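Local atomic coordinates of FMN-dependent nitronate monooxygenase (PDB entry 5LSM), a protein that probably oxidises propionate 3-nitronate with molecular oxygen to 3-oxopropanoate, using FMN as its cofactor. Residues A[150-156]-A[169-175]; A[201-205]-A[229-233]; A[269-274]-A[294-300]; A[277-283]-A[318-324]. All coordinates share one frame. Residues are numbered along the deposited sequence.

Contacts 1 and 2 belong to the TIM barrel, contacts 3 and 4 to the part of the chain that follows its last strand, 234-237. Within each pair the contacts touch. Contacts 1 and 2 have centres about 13 Å apart and meet where Ile-204 CD1 lies 3.7 Å from Ala-174 CB. Contacts 3 and 4, about 14 Å apart between centres, interleave along the chain, with Phe-271 CZ 3.4 Å from Ser-320 O. Contacts 1 and 4, about 26 Å apart between centres, reach FMN through Gln-175 and Trp-323 respectively. Contact 3 comes closer to the cofactor, Phe-297 about 9 Å from it between nearest atoms, than contact 2, with Leu-201 about 12 Å away.

Contact 1 (A[150-156]-A[169-175]); sequences KVISTAT and ADAIIAQ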
# COMPACT_ATOMS: atom_id res chain seq x y z
N LYS A 150 -13.38 14.59 22.60
CA LYS A 150 -12.85 13.27 22.27
C LYS A 150 -11.50 13.47 21.65
O LYS A 150 -11.29 14.42 20.89
CB LYS A 150 -13.76 12.54 21.29
CG LYS A 150 -15.20 12.42 21.73
CD LYS A 150 -15.32 11.63 23.02
CE LYS A 150 -16.74 11.68 23.56
NZ LYS A 150 -17.13 13.10 23.87
N VAL A 151 -10.60 12.55 21.93
CA VAL A 151 -9.25 12.62 21.38
C VAL A 151 -9.01 11.46 20.42
O VAL A 151 -9.19 10.29 20.80
CB VAL A 151 -8.21 12.58 22.50
CG1 VAL A 151 -6.82 12.35 21.93
CG2 VAL A 151 -8.25 13.86 23.30
N ILE A 152 -8.57 11.80 19.21
CA ILE A 152 -8.14 10.80 18.23
C ILE A 152 -6.72 11.05 17.70
O ILE A 152 -6.22 12.18 17.76
CB ILE A 152 -9.11 10.74 17.04
CG1 ILE A 152 -9.06 12.03 16.23
CG2 ILE A 152 -10.53 10.49 17.51
CD1 ILE A 152 -9.90 11.98 14.98
N SER A 153 -6.07 9.99 17.20
CA SER A 153 -4.71 10.10 16.65
C SER A 153 -4.47 9.06 15.59
O SER A 153 -5.27 8.14 15.41
CB SER A 153 -3.65 9.98 17.74
OG SER A 153 -2.35 10.02 17.16
N THR A 154 -3.37 9.22 14.86
CA THR A 154 -3.11 8.39 13.69
C THR A 154 -2.18 7.21 14.04
O THR A 154 -1.21 7.37 14.76
CB THR A 154 -2.57 9.25 12.50
OG1 THR A 154 -3.65 9.95 11.86
CG2 THR A 154 -1.89 8.38 11.47
N ALA A 155 -2.55 6.01 13.62
CA ALA A 155 -1.70 4.83 13.72
C ALA A 155 -1.35 4.35 12.33
O ALA A 155 -2.24 4.22 11.49
CB ALA A 155 -2.43 3.73 14.46
N THR A 156 -0.07 4.07 12.10
CA THR A 156 0.37 3.44 10.84
C THR A 156 0.79 1.98 10.99
O THR A 156 1.19 1.35 10.01
CB THR A 156 1.55 4.18 10.18
OG1 THR A 156 2.73 4.07 10.99
CG2 THR A 156 1.19 5.65 9.93
N ALA A 169 -6.68 7.14 23.89
CA ALA A 169 -7.33 7.66 22.68
C ALA A 169 -8.77 7.17 22.65
O ALA A 169 -9.07 6.12 23.18
CB ALA A 169 -6.60 7.23 21.43
N ASP A 170 -9.66 7.98 22.10
CA ASP A 170 -11.06 7.60 22.02
C ASP A 170 -11.32 6.86 20.72
O ASP A 170 -12.24 6.05 20.63
CB ASP A 170 -11.96 8.83 22.14
CG ASP A 170 -11.97 9.40 23.57
OD1 ASP A 170 -12.58 8.74 24.45
OD2 ASP A 170 -11.35 10.47 23.82
N ALA A 171 -10.50 7.15 19.70
CA ALA A 171 -10.54 6.44 18.41
C ALA A 171 -9.17 6.53 17.76
O ALA A 171 -8.38 7.44 18.05
CB ALA A 171 -11.59 7.05 17.50
N ILE A 172 -8.95 5.64 16.80
CA ILE A 172 -7.69 5.51 16.09
C ILE A 172 -7.92 5.78 14.62
O ILE A 172 -8.80 5.16 14.03
CB ILE A 172 -7.16 4.07 16.22
CG1 ILE A 172 -6.86 3.76 17.67
CG2 ILE A 172 -5.90 3.85 15.35
CD1 ILE A 172 -6.40 2.33 17.90
N ILE A 173 -7.11 6.63 14.01
CA ILE A 173 -7.12 6.78 12.55
C ILE A 173 -6.07 5.83 11.95
O ILE A 173 -4.88 6.01 12.17
CB ILE A 173 -6.82 8.23 12.09
CG1 ILE A 173 -7.78 9.24 12.73
CG2 ILE A 173 -6.92 8.33 10.58
CD1 ILE A 173 -7.21 10.64 12.81
N ALA A 174 -6.53 4.82 11.22
CA ALA A 174 -5.63 3.90 10.53
C ALA A 174 -5.28 4.45 9.16
O ALA A 174 -6.09 4.32 8.24
CB ALA A 174 -6.32 2.55 10.36
N GLN A 175 -4.12 5.10 9.00
CA GLN A 175 -3.75 5.57 7.63
C GLN A 175 -2.83 4.63 6.89
O GLN A 175 -1.67 4.49 7.24
CB GLN A 175 -3.20 7.00 7.55
CG GLN A 175 -1.97 7.23 8.36
CD GLN A 175 -1.01 8.25 7.77
OE1 GLN A 175 0.16 8.23 8.10
NE2 GLN A 175 -1.50 9.15 6.93
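Two neighbouring parallel strands of the TIM barrel pair here, at 29° to each other, joined by helix 158-166 in a beta-alpha-beta crossover. At the start, the aliphatic part of Lys-150 passes Asp-170 (CD to CG 4.1 Å), while its NZ bonds to the Gly-148 carbonyl. Val-151 is held at both its polar backbone atoms: its N donates to Asp-170 OD2 (2.9 Å), and its O accepts from Asp-170 N (2.7 Å). Ile-152 sits opposite Ala-171 and packs on it (CG2 to CB 3.6 Å); its CD1 also meets Ile-173 CD1 at 3.7 Å. Ser-153 O takes the hydrogen bond of Ile-173 N (2.8 Å), and its OG turns to Gly-134 O. Thr-154, level with Ile-173, makes a CA-H...O contact from its CA to Ile-173 O (3.3 Å). Ala-155 N donates to that same oxygen, Ile-173 O (2.7 Å), and Ala-155 O receives Gln-175 N (3.2 Å). The Ala-155 CB touches Ile-172 CG2 at 3.6 Å, on the sheet face covered by helix 158-166. Thr-156 ends the run with OG1 on Glu-160. Backbone bonding and small or branched apolar side chains thus fix the strands; at the start an aspartate carboxylate stands in for a backbone acceptor, and at the far end Gln-175 binds Gly-184 through OE1 and FMN, weakly, through NE2.

Contact 2 (A[201-205]-A[229-233]); sequences LPQII and TMGAS
The packing is apolar and carries no hydrogen bond between the segments. Leu-201 and Ile-205, one turn apart on helix 197-207 (Ile-205 N to Leu-201 O 3.0 Å), both direct CB toward 229-233. Leu-201 (chi1 t, chi2 p) sets CD2 3.9 Å from Met-230 CB and 4.2 Å from Ala-232 CB, and Pro-202 CG abuts Met-230 CE at 3.5 Å; Met-230 has chi1 m, chi2 -133° and chi3 p. The nearest CA pairs are Pro-202 with Met-230 (6.2 Å), Ile-205 with Gly-231 (7.1 Å) and Leu-201 with Ala-232 (7.4 Å). Residues 229-233 lead from helix 221-229 into strand 234-237 of the TIM barrel, and Gly-231 (phi 111°, psi 14°) ends that helix in a Schellman motif. Against this turn's backbone lies Ile-205 (chi1 m, chi2 t): CD1 is 3.3 Å from Gly-231 O, 3.6 Å from Ala-232 N and 3.7 Å from Met-230 O. Asn-327 of the second subunit packs on Pro-202, and Thr-223 of that subunit on Met-230.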
# COMPACT_ATOMS: atom_id res chain seq x y z
N LEU A 201 -6.14 -1.72 8.05
CA LEU A 201 -7.46 -1.54 8.63
C LEU A 201 -7.96 -2.77 9.40
O LEU A 201 -8.22 -2.67 10.60
CB LEU A 201 -8.46 -1.14 7.55
CG LEU A 201 -9.84 -0.73 8.04
CD1 LEU A 201 -9.70 0.48 8.96
CD2 LEU A 201 -10.74 -0.40 6.84
N PRO A 202 -8.09 -3.94 8.72
CA PRO A 202 -8.63 -5.11 9.43
C PRO A 202 -7.72 -5.62 10.54
O PRO A 202 -8.21 -6.15 11.55
CB PRO A 202 -8.81 -6.16 8.34
CG PRO A 202 -7.96 -5.71 7.21
CD PRO A 202 -7.90 -4.22 7.28
N GLN A 203 -6.41 -5.41 10.40
CA GLN A 203 -5.49 -5.83 11.44
C GLN A 203 -5.52 -4.90 12.65
O GLN A 203 -5.53 -5.38 13.77
CB GLN A 203 -4.09 -6.04 10.90
CG GLN A 203 -4.00 -7.32 10.06
CD GLN A 203 -2.64 -7.52 9.43
OE1 GLN A 203 -1.80 -8.28 9.92
NE2 GLN A 203 -2.41 -6.83 8.32
N ILE A 204 -5.67 -3.59 12.44
CA ILE A 204 -5.90 -2.70 13.57
C ILE A 204 -7.23 -2.98 14.27
O ILE A 204 -7.28 -2.98 15.49
CB ILE A 204 -5.79 -1.20 13.20
CG1 ILE A 204 -4.32 -0.80 13.06
CG2 ILE A 204 -6.39 -0.34 14.30
CD1 ILE A 204 -4.10 0.62 12.55
N ILE A 205 -8.30 -3.20 13.52
CA ILE A 205 -9.62 -3.45 14.12
C ILE A 205 -9.58 -4.73 14.96
O ILE A 205 -10.18 -4.79 16.02
CB ILE A 205 -10.74 -3.55 13.05
CG1 ILE A 205 -11.12 -2.16 12.54
CG2 ILE A 205 -11.98 -4.26 13.59
CD1 ILE A 205 -11.76 -2.20 11.17
N THR A 229 -17.46 -2.03 5.16
CA THR A 229 -17.49 -3.49 5.03
C THR A 229 -16.43 -4.21 5.87
O THR A 229 -16.66 -5.30 6.36
CB THR A 229 -17.28 -3.91 3.56
OG1 THR A 229 -18.32 -3.34 2.76
CG2 THR A 229 -17.33 -5.39 3.42
N MET A 230 -15.23 -3.64 5.93
CA MET A 230 -14.14 -4.23 6.70
C MET A 230 -14.29 -4.02 8.19
O MET A 230 -13.51 -4.58 8.95
CB MET A 230 -12.81 -3.61 6.27
CG MET A 230 -12.50 -3.73 4.79
SD MET A 230 -10.83 -4.30 4.49
CE MET A 230 -10.92 -5.89 5.30
N GLY A 231 -15.19 -3.13 8.60
CA GLY A 231 -15.45 -2.88 10.03
C GLY A 231 -14.98 -1.52 10.52
O GLY A 231 -14.91 -1.29 11.72
N ALA A 232 -14.65 -0.61 9.62
CA ALA A 232 -14.38 0.77 10.03
C ALA A 232 -15.64 1.43 10.62
O ALA A 232 -16.73 1.21 10.13
CB ALA A 232 -13.88 1.59 8.84
N SER A 233 -15.46 2.29 11.62
CA SER A 233 -16.59 3.04 12.20
C SER A 233 -16.82 4.36 11.49
O SER A 233 -17.78 5.06 11.77
CB SER A 233 -16.34 3.32 13.69
OG SER A 233 -16.41 2.14 14.45

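Contact 3 (A[269-274]-A[294-300]); sequences NLFSGR and VPDFPLA
This is loop-to-loop packing beyond the barrel strands: 269-274 links the antiparallel strands 265-268 and 276-279, while the loop 294-300 leads into helix 301-313. Neither is regular, and no hydrogen bond joins them directly. Gly-273 (phi 105°, psi -9°) comes closest, its CA 4.1 Å from Phe-297 CA and 3.2 Å from Pro-295 O; a CB there would clash with Phe-297 N. The first loop is braced by Gly-273 N to Asn-269 O (3.0 Å) and by an ST turn, Arg-274 N to Ser-272 OG (3.1 Å), with Ser-272 OG also bonded to His-182. In 294-300, a cis peptide before Pro-298 and the bond Leu-299 N to Asp-296 O (2.8 Å) make a type VI turn. Ser-272 O receives CA-H...O contacts from Phe-297 CA (3.3 Å) and Pro-298 CA (3.4 Å). Arg-274 CG lies 3.4 Å from Phe-297 CB; the Phe-297 ring (chi1 180°) meets His-73, His-182 and Phe-133 edge-to-face. Val-294 (chi1 t) places CG1 3.5 Å from Asn-269 O and CG2 4.0 Å from Leu-270 CD2. One water donates to Leu-270 O (2.8 Å) and Ala-300 O (2.9 Å); another links Phe-297 N (3.0 Å) and, weakly, Gly-273 O (3.3 Å).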
# COMPACT_ATOMS: atom_id res chain seq x y z
N ASN A 269 10.90 12.92 1.86
CA ASN A 269 11.23 13.77 3.01
C ASN A 269 11.82 15.12 2.62
O ASN A 269 12.26 15.90 3.47
CB ASN A 269 12.19 13.05 3.96
CG ASN A 269 13.56 12.74 3.33
OD1 ASN A 269 13.69 12.60 2.12
ND2 ASN A 269 14.55 12.58 4.16
N LEU A 270 11.80 15.42 1.32
CA LEU A 270 12.61 16.52 0.79
C LEU A 270 12.08 17.89 1.21
O LEU A 270 12.85 18.83 1.29
CB LEU A 270 12.70 16.44 -0.75
CG LEU A 270 13.60 15.34 -1.32
CD1 LEU A 270 13.45 15.23 -2.82
CD2 LEU A 270 15.06 15.59 -0.98
N PHE A 271 10.79 18.00 1.49
CA PHE A 271 10.18 19.31 1.70
C PHE A 271 10.06 19.67 3.17
O PHE A 271 9.87 20.84 3.51
CB PHE A 271 8.78 19.35 1.08
CG PHE A 271 8.77 19.06 -0.38
CD1 PHE A 271 9.02 20.06 -1.30
CD2 PHE A 271 8.62 17.76 -0.83
CE1 PHE A 271 9.02 19.79 -2.66
CE2 PHE A 271 8.62 17.47 -2.18
CZ PHE A 271 8.84 18.49 -3.10
N SER A 272 10.10 18.68 4.04
CA SER A 272 9.77 18.89 5.45
C SER A 272 10.77 18.27 6.44
O SER A 272 10.94 18.77 7.56
CB SER A 272 8.37 18.36 5.72
OG SER A 272 8.39 16.94 5.69
N GLY A 273 11.45 17.19 6.03
CA GLY A 273 12.25 16.37 6.96
C GLY A 273 11.61 15.03 7.32
O GLY A 273 12.22 14.20 8.00
N ARG A 274 10.35 14.84 6.92
CA ARG A 274 9.60 13.65 7.31
C ARG A 274 8.88 13.08 6.10
O ARG A 274 8.40 13.83 5.23
CB ARG A 274 8.60 14.00 8.43
CG ARG A 274 9.08 13.58 9.82
CD ARG A 274 8.05 13.81 10.91
NE ARG A 274 7.23 12.63 11.06
CZ ARG A 274 7.21 11.83 12.11
NH1 ARG A 274 7.87 12.13 13.22
NH2 ARG A 274 6.45 10.76 12.08
N VAL A 294 18.66 15.22 4.40
CA VAL A 294 17.71 16.26 4.77
C VAL A 294 17.62 16.43 6.29
O VAL A 294 17.57 15.46 7.02
CB VAL A 294 16.32 15.93 4.23
CG1 VAL A 294 15.34 17.07 4.51
CG2 VAL A 294 16.41 15.64 2.74
N PRO A 295 17.59 17.68 6.77
CA PRO A 295 17.48 17.86 8.21
C PRO A 295 16.16 17.35 8.81
O PRO A 295 15.14 17.25 8.12
CB PRO A 295 17.60 19.38 8.40
CG PRO A 295 17.45 19.97 7.05
CD PRO A 295 17.89 18.94 6.07
N ASP A 296 16.19 17.12 10.12
CA ASP A 296 15.02 16.64 10.83
C ASP A 296 13.84 17.60 10.70
O ASP A 296 14.01 18.80 10.54
CB ASP A 296 15.36 16.41 12.30
CG ASP A 296 16.31 15.25 12.50
OD1 ASP A 296 16.39 14.39 11.59
OD2 ASP A 296 16.96 15.20 13.57
N PHE A 297 12.65 17.01 10.68
CA PHE A 297 11.38 17.71 10.69
C PHE A 297 11.24 18.64 11.91
O PHE A 297 11.48 18.22 13.04
CB PHE A 297 10.27 16.65 10.70
CG PHE A 297 8.90 17.20 10.71
CD1 PHE A 297 8.30 17.63 9.53
CD2 PHE A 297 8.20 17.32 11.91
CE1 PHE A 297 7.04 18.18 9.54
CE2 PHE A 297 6.91 17.85 11.92
CZ PHE A 297 6.33 18.28 10.73
N PRO A 298 10.79 19.90 11.70
CA PRO A 298 10.36 20.52 10.44
C PRO A 298 11.37 21.46 9.77
O PRO A 298 10.98 22.38 9.05
CB PRO A 298 9.13 21.32 10.87
CG PRO A 298 9.50 21.80 12.23
CD PRO A 298 10.30 20.68 12.85
N LEU A 299 12.66 21.19 9.92
CA LEU A 299 13.66 22.18 9.56
C LEU A 299 13.80 22.38 8.05
O LEU A 299 13.97 23.50 7.59
CB LEU A 299 15.00 21.85 10.21
CG LEU A 299 14.90 21.84 11.74
CD1 LEU A 299 16.16 21.33 12.39
CD2 LEU A 299 14.51 23.21 12.28
N ALA A 300 13.54 21.33 7.28
CA ALA A 300 13.90 21.31 5.86
C ALA A 300 13.07 22.26 4.99
O ALA A 300 13.53 22.66 3.92
CB ALA A 300 13.80 19.89 5.31
O HOH W 1 14.58 20.98 1.81
O HOH W 2 12.43 14.09 11.31

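Contact 4 (A[277-283]-A[318-324]); sequences RGIVNRF and DFSPLWC. With FMN (flavin mononucleotide), chain I.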
# COMPACT_ATOMS: atom_id res chain seq x y z
N ARG A 277 3.57 11.87 1.30
CA ARG A 277 3.23 11.43 -0.06
C ARG A 277 2.75 12.60 -0.90
O ARG A 277 1.79 13.30 -0.54
CB ARG A 277 2.15 10.33 -0.04
CG ARG A 277 1.78 9.80 -1.43
CD ARG A 277 0.71 8.69 -1.40
NE ARG A 277 1.24 7.47 -0.79
CZ ARG A 277 2.12 6.63 -1.36
NH1 ARG A 277 2.52 6.81 -2.61
NH2 ARG A 277 2.60 5.61 -0.68
N GLY A 278 3.40 12.79 -2.05
CA GLY A 278 3.00 13.84 -2.97
C GLY A 278 3.25 13.46 -4.41
O GLY A 278 4.05 12.61 -4.69
N ILE A 279 2.53 14.10 -5.33
CA ILE A 279 2.76 13.90 -6.75
C ILE A 279 4.25 14.08 -7.06
O ILE A 279 4.90 14.95 -6.48
CB ILE A 279 1.92 14.88 -7.59
CG1 ILE A 279 0.43 14.58 -7.40
CG2 ILE A 279 2.27 14.72 -9.07
CD1 ILE A 279 -0.46 15.74 -7.74
N VAL A 280 4.80 13.19 -7.89
CA VAL A 280 6.25 13.13 -8.12
C VAL A 280 6.64 14.28 -9.03
O VAL A 280 6.03 14.47 -10.07
CB VAL A 280 6.70 11.79 -8.76
CG1 VAL A 280 8.10 11.89 -9.35
CG2 VAL A 280 6.64 10.66 -7.73
N ASN A 281 7.63 15.06 -8.58
CA ASN A 281 8.14 16.19 -9.36
C ASN A 281 9.67 16.13 -9.56
O ASN A 281 10.32 15.15 -9.18
CB ASN A 281 7.69 17.53 -8.76
CG ASN A 281 8.04 17.69 -7.27
OD1 ASN A 281 9.04 17.21 -6.80
ND2 ASN A 281 7.25 18.47 -6.57
N ARG A 282 10.22 17.13 -10.26
CA ARG A 282 11.64 17.13 -10.63
C ARG A 282 12.51 17.02 -9.38
O ARG A 282 13.48 16.24 -9.34
CB ARG A 282 11.99 18.41 -11.40
CG ARG A 282 13.46 18.57 -11.79
CD ARG A 282 13.74 19.98 -12.29
NE ARG A 282 15.17 20.29 -12.39
CZ ARG A 282 15.66 21.53 -12.51
NH1 ARG A 282 14.85 22.58 -12.54
NH2 ARG A 282 16.98 21.72 -12.55
N PHE A 283 12.18 17.82 -8.38
CA PHE A 283 12.96 17.88 -7.15
C PHE A 283 13.03 16.47 -6.53
O PHE A 283 14.12 15.96 -6.25
CB PHE A 283 12.36 18.92 -6.19
CG PHE A 283 13.16 19.16 -4.94
CD1 PHE A 283 14.55 19.26 -4.98
CD2 PHE A 283 12.53 19.31 -3.72
CE1 PHE A 283 15.28 19.48 -3.83
CE2 PHE A 283 13.25 19.50 -2.57
CZ PHE A 283 14.63 19.58 -2.62
N ASP A 318 7.78 22.22 -10.00
CA ASP A 318 8.99 21.41 -9.80
C ASP A 318 9.48 21.38 -8.34
O ASP A 318 10.19 20.46 -7.96
CB ASP A 318 10.15 21.91 -10.71
CG ASP A 318 9.85 21.74 -12.22
OD1 ASP A 318 8.68 21.45 -12.58
OD2 ASP A 318 10.77 21.94 -13.06
N PHE A 319 9.15 22.39 -7.55
CA PHE A 319 9.65 22.45 -6.17
C PHE A 319 8.50 22.59 -5.16
O PHE A 319 8.67 23.19 -4.10
CB PHE A 319 10.67 23.60 -6.02
CG PHE A 319 11.96 23.34 -6.75
CD1 PHE A 319 13.00 22.67 -6.13
CD2 PHE A 319 12.09 23.67 -8.09
CE1 PHE A 319 14.16 22.36 -6.81
CE2 PHE A 319 13.25 23.37 -8.78
CZ PHE A 319 14.28 22.72 -8.14
N SER A 320 7.34 22.03 -5.49
CA SER A 320 6.17 22.15 -4.63
C SER A 320 5.88 20.83 -3.89
O SER A 320 6.03 19.75 -4.45
CB SER A 320 4.96 22.55 -5.46
OG SER A 320 5.11 23.85 -6.02
N PRO A 321 5.47 20.92 -2.61
CA PRO A 321 4.87 19.78 -1.93
C PRO A 321 3.43 19.54 -2.39
O PRO A 321 2.50 20.21 -1.94
CB PRO A 321 4.92 20.21 -0.46
CG PRO A 321 4.76 21.69 -0.51
CD PRO A 321 5.53 22.11 -1.75
N LEU A 322 3.25 18.60 -3.31
CA LEU A 322 1.98 18.39 -3.95
C LEU A 322 1.31 17.20 -3.27
O LEU A 322 1.21 16.12 -3.83
CB LEU A 322 2.21 18.09 -5.43
CG LEU A 322 2.85 19.18 -6.29
CD1 LEU A 322 3.27 18.59 -7.62
CD2 LEU A 322 1.85 20.31 -6.51
N TRP A 323 0.91 17.39 -2.03
CA TRP A 323 0.39 16.31 -1.24
C TRP A 323 -0.88 15.72 -1.89
O TRP A 323 -1.74 16.46 -2.34
CB TRP A 323 0.07 16.81 0.16
CG TRP A 323 1.25 17.16 1.05
CD1 TRP A 323 1.17 17.79 2.24
CD2 TRP A 323 2.66 16.89 0.84
NE1 TRP A 323 2.41 17.93 2.81
CE2 TRP A 323 3.35 17.43 1.96
CE3 TRP A 323 3.40 16.32 -0.19
CZ2 TRP A 323 4.74 17.36 2.09
CZ3 TRP A 323 4.79 16.24 -0.06
CH2 TRP A 323 5.44 16.75 1.08
N CYS A 324 -0.95 14.38 -1.97
CA CYS A 324 -1.95 13.66 -2.78
C CYS A 324 -1.77 12.16 -2.53
O CYS A 324 -0.66 11.68 -2.40
CB CYS A 324 -1.79 13.96 -4.29
SG CYS A 324 -2.94 13.08 -5.40
N1 FMN I . -3.08 14.93 8.62
C2 FMN I . -2.93 15.64 9.78
O2 FMN I . -3.03 15.04 10.88
N3 FMN I . -2.64 16.96 9.79
C4 FMN I . -2.50 17.66 8.65
O4 FMN I . -2.23 18.87 8.66
C4A FMN I . -2.65 16.95 7.37
N5 FMN I . -2.54 17.61 6.21
C5A FMN I . -2.74 16.99 5.03
C6 FMN I . -2.64 17.76 3.88
C7 FMN I . -2.85 17.19 2.64
C7M FMN I . -2.70 18.07 1.42
C8 FMN I . -3.17 15.74 2.54
C8M FMN I . -3.39 15.12 1.18
C9 FMN I . -3.27 14.96 3.70
C9A FMN I . -3.06 15.54 4.97
N10 FMN I . -3.19 14.82 6.20
C10 FMN I . -2.96 15.51 7.41
C1' FMN I . -3.47 13.37 6.25
C2' FMN I . -4.96 13.09 6.26
O2' FMN I . -5.47 13.28 7.59
C3' FMN I . -5.25 11.66 5.79
O3' FMN I . -4.38 10.74 6.46
C4' FMN I . -5.06 11.44 4.29
O4' FMN I . -5.45 12.57 3.49
C5' FMN I . -5.87 10.21 3.88
O5' FMN I . -5.60 9.83 2.54
P FMN I . -6.32 10.47 1.25
O1P FMN I . -7.73 10.83 1.66
O2P FMN I . -6.24 9.37 0.24
O3P FMN I . -5.46 11.65 0.98
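A single beta bridge, Gly-278 with Trp-323, and a helix N-cap, Asn-281, tie the end of strand 276-279 and the start of helix 282-287 to the loop 318-324. Around the bridge, Cys-324 N donates to Arg-277 O (3.3 Å) and Ile-279 N to Leu-322 O (2.8 Å); Trp-323 CA adds a CA-H...O contact to Arg-277 O (3.4 Å). Asn-281 uses both ends of its amide: OD1 caps the helix at Met-284 N, and ND2 reaches Ser-320 O in a weak bond (2.8 Å). Phe-283 N gives a second weak bond, to Asp-318 O (3.3 Å). Both guanidinium groups find partners outside the pair: Arg-277 NE and NH1 at Leu-177 O and Thr-265 OG1, Arg-282 in salt bridges to Glu-96 and Glu-286; Arg-282 NH1 stays 4.2 Å from Asp-318 OD2, beyond a salt bridge. Ser-320 OG binds Glu-312. Apolar contacts fill in, Phe-283 CD1 to Phe-319 CE1 (3.6 Å) and Ile-279 CB to Leu-322 CB (3.9 Å). At the FMN pocket, Trp-323 CB lies 3.3 Å from the flavin methyl C7M.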